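Local coordinates for protein haloacid dehalogenase-like hydrolase (Bacteroides thetaiotaomicron, PDB 2RBK) that probably acts as a magnesium-dependent phosphatase of the haloacid dehalogenase superfamily and binds magnesium and a vanadate-type ligand in its active site, at residues 206-211 with 217-222; 94-99 with 159-164; 31-36 with 59-64; 45-50 with 72-77. One frame throughout, in Å; residues are numbered along the deposited sequence.

Contact 1: residues 206-211 with 217-222. With MG (magnesium ion), chain B.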
loop_
_atom_site.group_PDB
_atom_site.type_symbol
_atom_site.label_atom_id
_atom_site.label_comp_id
_atom_site.label_asym_id
_atom_site.label_seq_id
_atom_site.Cartn_x
_atom_site.Cartn_y
_atom_site.Cartn_z
ATOM N N THR A 206 9.255 11.228 -11.684
ATOM C CA THR A 206 8.334 10.688 -10.694
ATOM C C THR A 206 8.484 11.358 -9.333
ATOM O O THR A 206 9.583 11.784 -8.947
ATOM C CB THR A 206 8.539 9.177 -10.524
ATOM O OG1 THR A 206 9.852 8.876 -10.054
ATOM C CG2 THR A 206 8.278 8.451 -11.840
ATOM N N MET A 207 7.401 11.364 -8.575
ATOM C CA MET A 207 7.383 11.832 -7.200
ATOM C C MET A 207 6.497 10.886 -6.403
ATOM O O MET A 207 5.380 10.568 -6.842
ATOM C CB MET A 207 6.832 13.253 -7.130
ATOM C CG MET A 207 6.843 13.879 -5.728
ATOM S SD MET A 207 6.276 15.587 -5.711
ATOM C CE MET A 207 7.696 16.393 -6.452
ATOM N N SER A 208 6.951 10.477 -5.232
ATOM C CA SER A 208 6.179 9.578 -4.370
ATOM C C SER A 208 5.964 10.236 -3.003
ATOM O O SER A 208 6.734 11.110 -2.576
ATOM C CB SER A 208 6.884 8.238 -4.227
ATOM O OG SER A 208 8.135 8.416 -3.604
ATOM N N PHE A 209 4.902 9.793 -2.320
ATOM C CA PHE A 209 4.447 10.311 -1.056
ATOM C C PHE A 209 4.104 9.154 -0.141
ATOM O O PHE A 209 3.303 8.302 -0.539
ATOM C CB PHE A 209 3.210 11.191 -1.219
ATOM C CG PHE A 209 3.355 12.373 -2.152
ATOM C CD1 PHE A 209 3.325 12.204 -3.527
ATOM C CD2 PHE A 209 3.485 13.658 -1.662
ATOM C CE1 PHE A 209 3.411 13.272 -4.378
ATOM C CE2 PHE A 209 3.595 14.741 -2.524
ATOM C CZ PHE A 209 3.547 14.561 -3.890
ATOM N N GLY A 210 4.638 9.153 1.084
ATOM C CA GLY A 210 4.327 8.055 1.998
ATOM C C GLY A 210 4.620 8.394 3.420
ATOM O O GLY A 210 5.260 9.396 3.760
ATOM N N ASP A 211 4.123 7.506 4.298
ATOM C CA ASP A 211 4.261 7.653 5.723
ATOM C C ASP A 211 4.817 6.412 6.401
ATOM O O ASP A 211 5.000 6.517 7.623
ATOM C CB ASP A 211 2.914 7.959 6.440
ATOM C CG ASP A 211 2.023 6.743 6.483
ATOM O OD1 ASP A 211 1.921 6.087 5.419
ATOM O OD2 ASP A 211 1.472 6.424 7.574
ATOM N N SER A 217 10.896 1.884 -0.106
ATOM C CA SER A 217 11.507 1.603 -1.414
ATOM C C SER A 217 11.010 2.599 -2.448
ATOM O O SER A 217 11.822 3.033 -3.300
ATOM C CB SER A 217 11.331 0.184 -1.851
ATOM O OG SER A 217 9.988 -0.152 -2.069
ATOM N N MET A 218 9.751 2.995 -2.447
ATOM C CA MET A 218 9.304 3.988 -3.440
ATOM C C MET A 218 9.761 5.405 -3.125
ATOM O O MET A 218 9.887 6.199 -4.077
ATOM C CB MET A 218 7.793 3.946 -3.707
ATOM C CG MET A 218 6.880 4.492 -2.641
ATOM S SD MET A 218 5.234 4.720 -3.335
ATOM C CE MET A 218 4.389 5.457 -1.932
ATOM N N LEU A 219 9.989 5.748 -1.868
ATOM C CA LEU A 219 10.546 7.052 -1.488
ATOM C C LEU A 219 11.981 7.174 -2.038
ATOM O O LEU A 219 12.373 8.245 -2.479
ATOM C CB LEU A 219 10.504 7.249 0.007
ATOM C CG LEU A 219 9.101 7.466 0.570
ATOM C CD1 LEU A 219 9.046 7.384 2.089
ATOM C CD2 LEU A 219 8.514 8.785 0.139
ATOM N N ARG A 220 12.744 6.086 -1.960
ATOM C CA ARG A 220 14.107 6.079 -2.468
ATOM C C ARG A 220 14.120 6.024 -3.989
ATOM O O ARG A 220 14.991 6.605 -4.631
ATOM C CB ARG A 220 14.891 4.928 -1.827
ATOM C CG ARG A 220 15.194 5.141 -0.361
ATOM C CD ARG A 220 16.249 4.194 0.201
ATOM N NE ARG A 220 16.465 4.423 1.628
ATOM C CZ ARG A 220 17.131 5.379 2.246
ATOM N NH1 ARG A 220 17.731 6.306 1.478
ATOM N NH2 ARG A 220 17.223 5.440 3.571
ATOM N N HIS A 221 13.189 5.279 -4.607
ATOM C CA HIS A 221 13.225 4.998 -6.029
ATOM C C HIS A 221 12.707 6.116 -6.880
ATOM O O HIS A 221 13.261 6.392 -7.980
ATOM C CB HIS A 221 12.442 3.718 -6.288
ATOM C CG HIS A 221 12.518 3.194 -7.704
ATOM N ND1 HIS A 221 13.721 2.835 -8.269
ATOM C CD2 HIS A 221 11.495 2.918 -8.582
ATOM C CE1 HIS A 221 13.414 2.375 -9.494
ATOM N NE2 HIS A 221 12.123 2.400 -9.687
ATOM N N ALA A 222 11.627 6.767 -6.476
ATOM C CA ALA A 222 11.120 7.909 -7.210
ATOM C C ALA A 222 12.175 9.008 -7.270
ATOM O O ALA A 222 13.065 9.095 -6.424
ATOM C CB ALA A 222 9.849 8.435 -6.569
HETATM MG MG MG B . 0.693 4.524 4.859
HETATM O O HOH W 1 0.656 3.899 6.844
HETATM O O HOH W 2 2.430 3.472 4.348
#

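Contact 2: residues 94-99 with 159-164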
loop_
_atom_site.group_PDB
_atom_site.type_symbol
_atom_site.label_atom_id
_atom_site.label_comp_id
_atom_site.label_asym_id
_atom_site.label_seq_id
_atom_site.Cartn_x
_atom_site.Cartn_y
_atom_site.Cartn_z
ATOM N N ALA A 94 0.753 -20.120 6.313
ATOM C CA ALA A 94 -0.494 -20.620 6.896
ATOM C C ALA A 94 -0.188 -21.561 8.073
ATOM O O ALA A 94 -0.848 -21.445 9.115
ATOM C CB ALA A 94 -1.316 -21.337 5.846
ATOM N N ALA A 95 0.773 -22.440 7.944
ATOM C CA ALA A 95 1.111 -23.365 9.011
ATOM C C ALA A 95 1.633 -22.588 10.205
ATOM O O ALA A 95 1.309 -22.920 11.352
ATOM C CB ALA A 95 2.134 -24.388 8.520
ATOM N N PHE A 96 2.491 -21.603 10.007
ATOM C CA PHE A 96 3.099 -20.819 11.069
ATOM C C PHE A 96 2.018 -20.095 11.844
ATOM O O PHE A 96 1.959 -20.141 13.041
ATOM C CB PHE A 96 4.114 -19.828 10.498
ATOM C CG PHE A 96 4.730 -18.913 11.539
ATOM C CD1 PHE A 96 5.792 -19.392 12.288
ATOM C CD2 PHE A 96 4.253 -17.648 11.782
ATOM C CE1 PHE A 96 6.380 -18.577 13.265
ATOM C CE2 PHE A 96 4.849 -16.840 12.749
ATOM C CZ PHE A 96 5.901 -17.330 13.479
ATOM N N CYS A 97 1.154 -19.402 11.096
ATOM C CA CYS A 97 0.092 -18.636 11.767
ATOM C C CYS A 97 -0.873 -19.518 12.541
ATOM O O CYS A 97 -1.285 -19.187 13.671
ATOM C CB CYS A 97 -0.689 -17.743 10.819
ATOM S SG CYS A 97 0.327 -16.397 10.126
ATOM N N GLU A 98 -1.239 -20.667 11.952
ATOM C CA GLU A 98 -2.141 -21.557 12.660
ATOM C C GLU A 98 -1.493 -22.096 13.928
ATOM O O GLU A 98 -2.141 -22.145 14.997
ATOM C CB GLU A 98 -2.545 -22.723 11.724
ATOM C CG GLU A 98 -3.583 -23.638 12.347
ATOM C CD GLU A 98 -4.245 -24.666 11.485
ATOM O OE1 GLU A 98 -3.950 -24.982 10.324
ATOM O OE2 GLU A 98 -5.216 -25.227 12.098
ATOM N N LYS A 99 -0.237 -22.496 13.853
ATOM C CA LYS A 99 0.483 -22.997 15.025
ATOM C C LYS A 99 0.632 -21.961 16.124
ATOM O O LYS A 99 0.520 -22.217 17.334
ATOM C CB LYS A 99 1.864 -23.492 14.559
ATOM C CG LYS A 99 2.852 -23.904 15.656
ATOM C CD LYS A 99 4.282 -24.217 15.160
ATOM C CE LYS A 99 5.032 -22.905 14.839
ATOM N NZ LYS A 99 5.826 -22.940 13.576
ATOM N N GLU A 159 7.881 -12.341 12.882
ATOM C CA GLU A 159 8.358 -12.204 11.512
ATOM C C GLU A 159 9.730 -12.842 11.398
ATOM O O GLU A 159 9.933 -13.571 10.472
ATOM C CB GLU A 159 8.343 -10.738 11.102
ATOM C CG GLU A 159 9.009 -10.387 9.789
ATOM C CD GLU A 159 9.014 -8.892 9.534
ATOM O OE1 GLU A 159 8.198 -8.136 10.116
ATOM O OE2 GLU A 159 9.845 -8.405 8.723
ATOM N N LYS A 160 10.681 -12.549 12.322
ATOM C CA LYS A 160 12.007 -13.152 12.195
ATOM C C LYS A 160 11.962 -14.663 12.381
ATOM O O LYS A 160 12.739 -15.395 11.767
ATOM C CB LYS A 160 13.025 -12.476 13.139
ATOM C CG LYS A 160 13.223 -10.974 12.931
ATOM C CD LYS A 160 13.523 -10.590 11.505
ATOM C CE LYS A 160 14.033 -9.228 11.193
ATOM N NZ LYS A 160 14.536 -9.001 9.810
ATOM N N GLU A 161 11.011 -15.169 13.159
ATOM C CA GLU A 161 10.863 -16.585 13.340
ATOM C C GLU A 161 10.373 -17.293 12.057
ATOM O O GLU A 161 10.845 -18.420 11.743
ATOM C CB GLU A 161 9.910 -16.890 14.517
ATOM C CG GLU A 161 10.073 -18.323 15.040
ATOM C CD GLU A 161 9.066 -18.647 16.129
ATOM O OE1 GLU A 161 8.519 -17.650 16.702
ATOM O OE2 GLU A 161 8.871 -19.881 16.326
ATOM N N VAL A 162 9.438 -16.702 11.343
ATOM C CA VAL A 162 8.898 -17.330 10.140
ATOM C C VAL A 162 9.702 -17.000 8.899
ATOM O O VAL A 162 9.522 -17.683 7.891
ATOM C CB VAL A 162 7.434 -16.937 9.921
ATOM C CG1 VAL A 162 7.309 -15.520 9.419
ATOM C CG2 VAL A 162 6.739 -17.831 8.886
ATOM N N LEU A 163 10.541 -15.995 8.965
ATOM C CA LEU A 163 11.289 -15.597 7.764
ATOM C C LEU A 163 12.002 -16.732 7.033
ATOM O O LEU A 163 11.998 -16.780 5.802
ATOM C CB LEU A 163 12.273 -14.511 8.172
ATOM C CG LEU A 163 13.226 -13.899 7.170
ATOM C CD1 LEU A 163 12.458 -13.445 5.954
ATOM C CD2 LEU A 163 13.963 -12.674 7.724
ATOM N N PRO A 164 12.669 -17.677 7.681
ATOM C CA PRO A 164 13.355 -18.751 6.959
ATOM C C PRO A 164 12.397 -19.593 6.155
ATOM O O PRO A 164 12.867 -20.212 5.200
ATOM C CB PRO A 164 13.951 -19.647 8.059
ATOM C CG PRO A 164 14.183 -18.610 9.112
ATOM C CD PRO A 164 12.903 -17.805 9.107
#

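Contact 3: residues 31-36 with 59-64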
loop_
_atom_site.group_PDB
_atom_site.type_symbol
_atom_site.label_atom_id
_atom_site.label_comp_id
_atom_site.label_asym_id
_atom_site.label_seq_id
_atom_site.Cartn_x
_atom_site.Cartn_y
_atom_site.Cartn_z
ATOM N N ALA A 31 -5.994 20.450 -8.653
ATOM C CA ALA A 31 -5.137 21.388 -9.362
ATOM C C ALA A 31 -4.064 20.647 -10.177
ATOM O O ALA A 31 -3.764 21.011 -11.306
ATOM C CB ALA A 31 -4.470 22.329 -8.360
ATOM N N ALA A 32 -3.491 19.575 -9.603
ATOM C CA ALA A 32 -2.451 18.816 -10.303
ATOM C C ALA A 32 -3.035 18.125 -11.529
ATOM O O ALA A 32 -2.402 18.066 -12.597
ATOM C CB ALA A 32 -1.811 17.838 -9.371
ATOM N N HIS A 33 -4.231 17.589 -11.399
ATOM C CA HIS A 33 -4.884 16.895 -12.528
ATOM C C HIS A 33 -5.029 17.825 -13.719
ATOM O O HIS A 33 -4.783 17.477 -14.875
ATOM C CB HIS A 33 -6.264 16.404 -12.066
ATOM C CG HIS A 33 -7.069 15.852 -13.228
ATOM N ND1 HIS A 33 -6.889 14.605 -13.719
ATOM C CD2 HIS A 33 -8.027 16.478 -13.964
ATOM C CE1 HIS A 33 -7.740 14.473 -14.772
ATOM N NE2 HIS A 33 -8.431 15.585 -14.937
ATOM N N ALA A 34 -5.478 19.062 -13.471
ATOM C CA ALA A 34 -5.683 20.043 -14.531
ATOM C C ALA A 34 -4.383 20.483 -15.177
ATOM O O ALA A 34 -4.385 20.843 -16.348
ATOM C CB ALA A 34 -6.408 21.261 -14.030
ATOM N N LYS A 35 -3.277 20.440 -14.447
ATOM C CA LYS A 35 -1.939 20.697 -14.974
ATOM C C LYS A 35 -1.364 19.496 -15.744
ATOM O O LYS A 35 -0.253 19.624 -16.293
ATOM C CB LYS A 35 -1.001 21.117 -13.859
ATOM C CG LYS A 35 -1.329 22.519 -13.370
ATOM C CD LYS A 35 -0.086 23.358 -13.304
ATOM C CE LYS A 35 -0.430 24.855 -13.167
ATOM N NZ LYS A 35 0.482 25.629 -14.069
ATOM N N GLY A 36 -2.075 18.376 -15.779
ATOM C CA GLY A 36 -1.681 17.212 -16.532
ATOM C C GLY A 36 -0.816 16.246 -15.766
ATOM O O GLY A 36 -0.337 15.301 -16.371
ATOM N N ARG A 59 -14.472 12.146 -8.338
ATOM C CA ARG A 59 -13.938 13.311 -9.051
ATOM C C ARG A 59 -13.104 12.884 -10.247
ATOM O O ARG A 59 -12.586 13.741 -10.969
ATOM C CB ARG A 59 -13.138 14.212 -8.091
ATOM C CG ARG A 59 -14.028 15.077 -7.245
ATOM C CD ARG A 59 -13.289 15.808 -6.122
ATOM N NE ARG A 59 -14.213 16.663 -5.379
ATOM C CZ ARG A 59 -14.544 17.882 -5.695
ATOM N NH1 ARG A 59 -14.036 18.503 -6.761
ATOM N NH2 ARG A 59 -15.412 18.521 -4.938
ATOM N N ASN A 60 -12.927 11.590 -10.483
ATOM C CA ASN A 60 -12.188 11.078 -11.629
ATOM C C ASN A 60 -10.760 11.598 -11.692
ATOM O O ASN A 60 -10.239 11.913 -12.738
ATOM C CB ASN A 60 -12.947 11.315 -12.914
ATOM C CG ASN A 60 -14.162 10.414 -12.988
ATOM O OD1 ASN A 60 -13.965 9.192 -13.033
ATOM N ND2 ASN A 60 -15.354 11.049 -12.922
ATOM N N LEU A 61 -10.116 11.637 -10.517
ATOM C CA LEU A 61 -8.758 12.172 -10.390
ATOM C C LEU A 61 -7.637 11.126 -10.408
ATOM O O LEU A 61 -6.482 11.517 -10.509
ATOM C CB LEU A 61 -8.616 12.948 -9.049
ATOM C CG LEU A 61 -9.519 14.182 -8.991
ATOM C CD1 LEU A 61 -9.429 14.807 -7.606
ATOM C CD2 LEU A 61 -9.214 15.211 -10.083
ATOM N N ILE A 62 -7.940 9.843 -10.321
ATOM C CA ILE A 62 -6.919 8.798 -10.260
ATOM C C ILE A 62 -6.753 8.162 -11.627
ATOM O O ILE A 62 -7.725 7.751 -12.246
ATOM C CB ILE A 62 -7.265 7.758 -9.186
ATOM C CG1 ILE A 62 -7.279 8.395 -7.786
ATOM C CG2 ILE A 62 -6.327 6.565 -9.251
ATOM C CD1 ILE A 62 -8.015 7.585 -6.765
ATOM N N ASP A 63 -5.494 8.090 -12.080
ATOM C CA ASP A 63 -5.131 7.544 -13.401
ATOM C C ASP A 63 -4.725 6.084 -13.361
ATOM O O ASP A 63 -4.617 5.465 -14.442
ATOM C CB ASP A 63 -4.036 8.406 -14.017
ATOM C CG ASP A 63 -4.516 9.829 -14.201
ATOM O OD1 ASP A 63 -5.556 10.043 -14.898
ATOM O OD2 ASP A 63 -3.914 10.758 -13.614
ATOM N N GLY A 64 -4.453 5.505 -12.213
ATOM C CA GLY A 64 -4.069 4.094 -12.123
ATOM C C GLY A 64 -3.755 3.739 -10.699
ATOM O O GLY A 64 -3.630 4.598 -9.826
HETATM O O HOH W 3 -5.306 12.841 -12.597
#

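Contact 4: residues 45-50 with 72-77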
loop_
_atom_site.group_PDB
_atom_site.type_symbol
_atom_site.label_atom_id
_atom_site.label_comp_id
_atom_site.label_asym_id
_atom_site.label_seq_id
_atom_site.Cartn_x
_atom_site.Cartn_y
_atom_site.Cartn_z
ATOM N N ARG A 45 -3.068 -2.016 0.363
ATOM C CA ARG A 45 -4.394 -2.572 0.306
ATOM C C ARG A 45 -4.644 -3.253 -1.024
ATOM O O ARG A 45 -4.264 -2.730 -2.077
ATOM C CB ARG A 45 -5.442 -1.473 0.462
ATOM C CG ARG A 45 -5.533 -0.794 1.775
ATOM C CD ARG A 45 -6.614 0.260 1.830
ATOM N NE ARG A 45 -6.698 0.905 3.140
ATOM C CZ ARG A 45 -7.772 0.938 3.918
ATOM N NH1 ARG A 45 -8.923 0.353 3.571
ATOM N NH2 ARG A 45 -7.659 1.582 5.073
ATOM N N PRO A 46 -5.350 -4.393 -1.024
ATOM C CA PRO A 46 -5.983 -4.886 -2.247
ATOM C C PRO A 46 -7.150 -3.999 -2.642
ATOM O O PRO A 46 -7.801 -3.395 -1.772
ATOM C CB PRO A 46 -6.428 -6.286 -1.920
ATOM C CG PRO A 46 -6.547 -6.279 -0.459
ATOM C CD PRO A 46 -5.582 -5.301 0.126
ATOM N N LYS A 47 -7.494 -3.981 -3.919
ATOM C CA LYS A 47 -8.624 -3.205 -4.394
ATOM C C LYS A 47 -9.881 -3.509 -3.613
ATOM O O LYS A 47 -10.714 -2.597 -3.365
ATOM C CB LYS A 47 -8.829 -3.486 -5.891
ATOM C CG LYS A 47 -9.911 -2.677 -6.580
ATOM C CD LYS A 47 -10.170 -3.165 -7.973
ATOM C CE LYS A 47 -11.291 -2.433 -8.722
ATOM N NZ LYS A 47 -11.300 -2.936 -10.133
ATOM N N ALA A 48 -10.088 -4.771 -3.228
ATOM C CA ALA A 48 -11.253 -5.201 -2.527
ATOM C C ALA A 48 -11.506 -4.416 -1.219
ATOM O O ALA A 48 -12.675 -4.356 -0.824
ATOM C CB ALA A 48 -11.242 -6.713 -2.138
ATOM N N ILE A 49 -10.485 -3.818 -0.623
ATOM C CA ILE A 49 -10.690 -3.068 0.615
ATOM C C ILE A 49 -10.325 -1.595 0.431
ATOM O O ILE A 49 -10.212 -0.884 1.426
ATOM C CB ILE A 49 -9.964 -3.694 1.815
ATOM C CG1 ILE A 49 -8.455 -3.570 1.764
ATOM C CG2 ILE A 49 -10.434 -5.130 1.996
ATOM C CD1 ILE A 49 -7.740 -4.060 2.988
ATOM N N ILE A 50 -10.197 -1.105 -0.810
ATOM C CA ILE A 50 -10.001 0.342 -1.039
ATOM C C ILE A 50 -11.380 0.974 -1.026
ATOM O O ILE A 50 -12.033 1.180 -2.072
ATOM C CB ILE A 50 -9.206 0.619 -2.321
ATOM C CG1 ILE A 50 -7.842 -0.010 -2.248
ATOM C CG2 ILE A 50 -9.120 2.136 -2.529
ATOM C CD1 ILE A 50 -7.011 0.130 -3.501
ATOM N N TYR A 72 -0.180 -6.166 -7.757
ATOM C CA TYR A 72 -1.351 -6.128 -8.601
ATOM C C TYR A 72 -1.562 -4.685 -9.083
ATOM O O TYR A 72 -1.966 -3.834 -8.274
ATOM C CB TYR A 72 -2.575 -6.702 -7.914
ATOM C CG TYR A 72 -3.724 -6.961 -8.825
ATOM C CD1 TYR A 72 -3.783 -8.175 -9.495
ATOM C CD2 TYR A 72 -4.732 -6.043 -8.968
ATOM C CE1 TYR A 72 -4.819 -8.457 -10.342
ATOM C CE2 TYR A 72 -5.778 -6.337 -9.815
ATOM C CZ TYR A 72 -5.839 -7.535 -10.498
ATOM O OH TYR A 72 -6.931 -7.834 -11.298
ATOM N N CYS A 73 -1.252 -4.398 -10.346
ATOM C CA CYS A 73 -1.258 -3.054 -10.860
ATOM C C CYS A 73 -2.191 -2.948 -12.049
ATOM O O CYS A 73 -2.171 -3.844 -12.914
ATOM C CB CYS A 73 0.146 -2.648 -11.281
ATOM S SG CYS A 73 1.393 -2.693 -9.970
ATOM N N PHE A 74 -2.972 -1.860 -12.123
ATOM C CA PHE A 74 -3.932 -1.720 -13.212
ATOM C C PHE A 74 -4.159 -0.244 -13.536
ATOM O O PHE A 74 -3.968 0.633 -12.707
ATOM C CB PHE A 74 -5.247 -2.446 -12.920
ATOM C CG PHE A 74 -5.893 -2.068 -11.613
ATOM C CD1 PHE A 74 -6.874 -1.064 -11.552
ATOM C CD2 PHE A 74 -5.561 -2.714 -10.418
ATOM C CE1 PHE A 74 -7.474 -0.740 -10.330
ATOM C CE2 PHE A 74 -6.178 -2.412 -9.228
ATOM C CZ PHE A 74 -7.153 -1.414 -9.187
ATOM N N VAL A 75 -4.563 -0.026 -14.788
ATOM C CA VAL A 75 -4.825 1.301 -15.335
ATOM C C VAL A 75 -6.196 1.184 -16.000
ATOM O O VAL A 75 -6.356 0.459 -16.976
ATOM C CB VAL A 75 -3.758 1.723 -16.328
ATOM C CG1 VAL A 75 -4.114 3.098 -16.959
ATOM C CG2 VAL A 75 -2.400 1.756 -15.637
ATOM N N GLY A 76 -7.191 1.833 -15.426
ATOM C CA GLY A 76 -8.553 1.633 -15.913
ATOM C C GLY A 76 -8.947 0.202 -15.638
ATOM O O GLY A 76 -8.778 -0.300 -14.542
ATOM N N GLU A 77 -9.440 -0.491 -16.644
ATOM C CA GLU A 77 -9.803 -1.890 -16.501
ATOM C C GLU A 77 -8.655 -2.827 -16.864
ATOM O O GLU A 77 -8.824 -4.061 -16.818
ATOM C CB GLU A 77 -11.040 -2.243 -17.342
ATOM C CG GLU A 77 -12.276 -1.426 -16.933
ATOM C CD GLU A 77 -12.699 -1.631 -15.483
ATOM O OE1 GLU A 77 -12.792 -2.814 -15.029
ATOM O OE2 GLU A 77 -12.949 -0.613 -14.765
HETATM O O HOH W 4 -10.187 -2.633 -12.364
#

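Contact 1: residues 206-211 with 217-222
Ser208 and Met218 supply the hydrogen bond that ties strand 206-210 to helix 217-221, two elements whose axes approach to 7.5 Å and run roughly antiparallel. Ser208 OG donates to Met218 O over 2.9 Å, arriving from above the carbonyl plane, while Ala222 N, closing the last helical turn, reaches the same oxygen from the opposite face. A chi1 of 63° sets the hydroxyl between its own backbone N and carbonyl carbon, where it faces Met218 O. Packing is close here: Ala222 CB lies 3.4 Å from Ser208 OG, and the Met218 CE methyl comes within 3.3 Å of Phe209 O. Gly210 faces the helix too, its backbone N 4.0 Å from Leu219 CD2. An alanine in place of this serine would probably leave the carbonyl of Met218 without its strand-side donor. The periphery is looser. Partly exposed Asp211 turns from the helix to bind magnesium through OD1 at 2.1 Å, its OD2 accepting from a metal-bound water. Asp8 and Asp10 are further ligands. Tight beta-alpha packing with a metal-binding carboxylate just beyond the strand's C-terminal end is characteristic of the Rossmann-like haloacid dehalogenase core, here in the beta-alpha-beta unit 206-227.

Contact 2: residues 94-99 with 159-164
Phe96 meets Val162 face-on, a textbook CH-pi contact between helices 87-100 and 156-162. The beta carbon of the valine sits almost exactly above the ring centre: Val162 CB is 3.5 Å from the centroid of the Phe96 ring and only 4° off its normal. With CG anti to the backbone N (chi1 176°), Phe96 extends its ring across the gap between the helices. Val162 places CG2 anti to its own N, which slides that methyl toward the root of the ring, 3.5 Å from Phe96 CG. Glu161 comes in at the ring edge instead. Its extended chain lays Glu161 CD 3.9 Å from Phe96 CE1, in the ring plane, with carboxylate and ring perpendicular. The carboxylate of exposed Glu161 has a salt-bridge partner in Lys100, whereas Lys99 NZ stays 5.1 Å from Glu161 OE2. Ile154 also touches the phenylalanine. An alanine in place of Phe96 is likely to open a gap between the helices and strip Val162 of its aromatic cover. Helix 87-100 packs on strand 104-107 of the three-stranded antiparallel sheet, consistent with the cap domain of this family. Chemically, dispersion joins the buried faces, and charge is kept to the solvent side.

Contact 3: residues 31-36 with 59-64
The last turn of helix 23-34 comes up to the loop ahead of strand 64-67 with CA of His33 6.5 Å from CA of Leu61, and each segment carries a Schellman motif, at Gly36 (phi 90°) and at Asn60 (phi 57°). His33 is the side chain that bridges the gap. Its CG is anti to the backbone N (chi1 172°), which swings the imidazole out toward the loop, and Leu61 answers with one methyl: Leu61 CD2 rests 3.7 Å from His33 CB and lies obliquely to the ring. The other end of the imidazole passes the loop backbone more loosely, His33 CE1 standing 4.1 Å from Asn60 O. The two Schellman motifs end helices 23-34 and 54-58, which belong to the alpha/beta core of the haloacid dehalogenase fold; from them the chain moves on to the neighbouring parallel strands 38-42 and 64-67. The polar link across the contact runs through a water. Water 3 lies in the plane of the imidazole at its edge, 2.6 Å from His33 ND1, and it donates both to Leu61 O and to Asp63 OD2, each at 2.7 Å. His33 ND1 and Asp63 OD2 themselves remain 4.9 Å apart, so this water takes the place of a direct bond. Asp63 OD2 also accepts from the backbone N of Ile39, which ties the carboxylate to strand 38-42. Leu61 is buried, its side chain also touching Glu30 and Leu56, whereas His33 remains exposed.

Contact 4: residues 45-50 with 72-77
The hydrogen bond from Arg45 NH1 to Ile49 O, 2.8 Å long, braces the loop from which Lys47 reaches across to Phe74. The acceptor lies in the guanidinium plane, and the N-H...O angle of 144° leaves the bond somewhat bent. Two backbone bonds tighten the same turn, Ile49 N to Pro46 O and Ile50 N to Lys47 O, each 3.0 Å, around a short 3-10 segment. Arg45 has a further partner: its NE forms a salt bridge with Asp10, a residue of the magnesium and vanadate site, so the arginine is a second-shell link between this loop and that site. Lys47 leaves the turn fully extended, and its aliphatic part does the touching: Lys47 CD is 3.7 Å from Phe74 CZ, with CG slightly farther off. The approach to the ring is oblique. Phe74 stands on strand 72-75, which runs antiparallel to both 64-67 and 78-82 and so belongs to the antiparallel edge of the otherwise parallel core sheet. With CG between the backbone N and carbonyl carbon (chi1 54°), the ring stands off the strand, and its far end, CZ, meets the lysine. The ring also meets that of Tyr65 on the adjacent strand, their planes about 15° apart. Beyond the phenylalanine, the ammonium group of Lys47 is only weakly linked to the turn after the strand through water 4, which accepts from Lys47 NZ but donates to Gly76 O over a long 3.5 Å. Glu77 OE1 is 5.1 Å from Lys47 NZ, an opposite charge nearby without contact.

Contact 1 is wholly buried and contact 2 largely so, whereas contacts 3 and 4 each set a buried hydrophobic residue against an exposed polar one. Contacts 1 and 4 reach the same eight-stranded sheet, one in its parallel part beside the metal site, the other near its antiparallel edge; their centres are about 19 Å apart. Contact 3 flanks that sheet and touches contact 4 where Asp63 O meets Val75 CG1 at 3.5 Å. Contact 2 stands apart, its centre about 42 Å from that of contact 3. Chemistry follows place: a direct hydrogen bond in the core, an aromatic face between helices, a water bridge at contact 3 and only a weak one at contact 4.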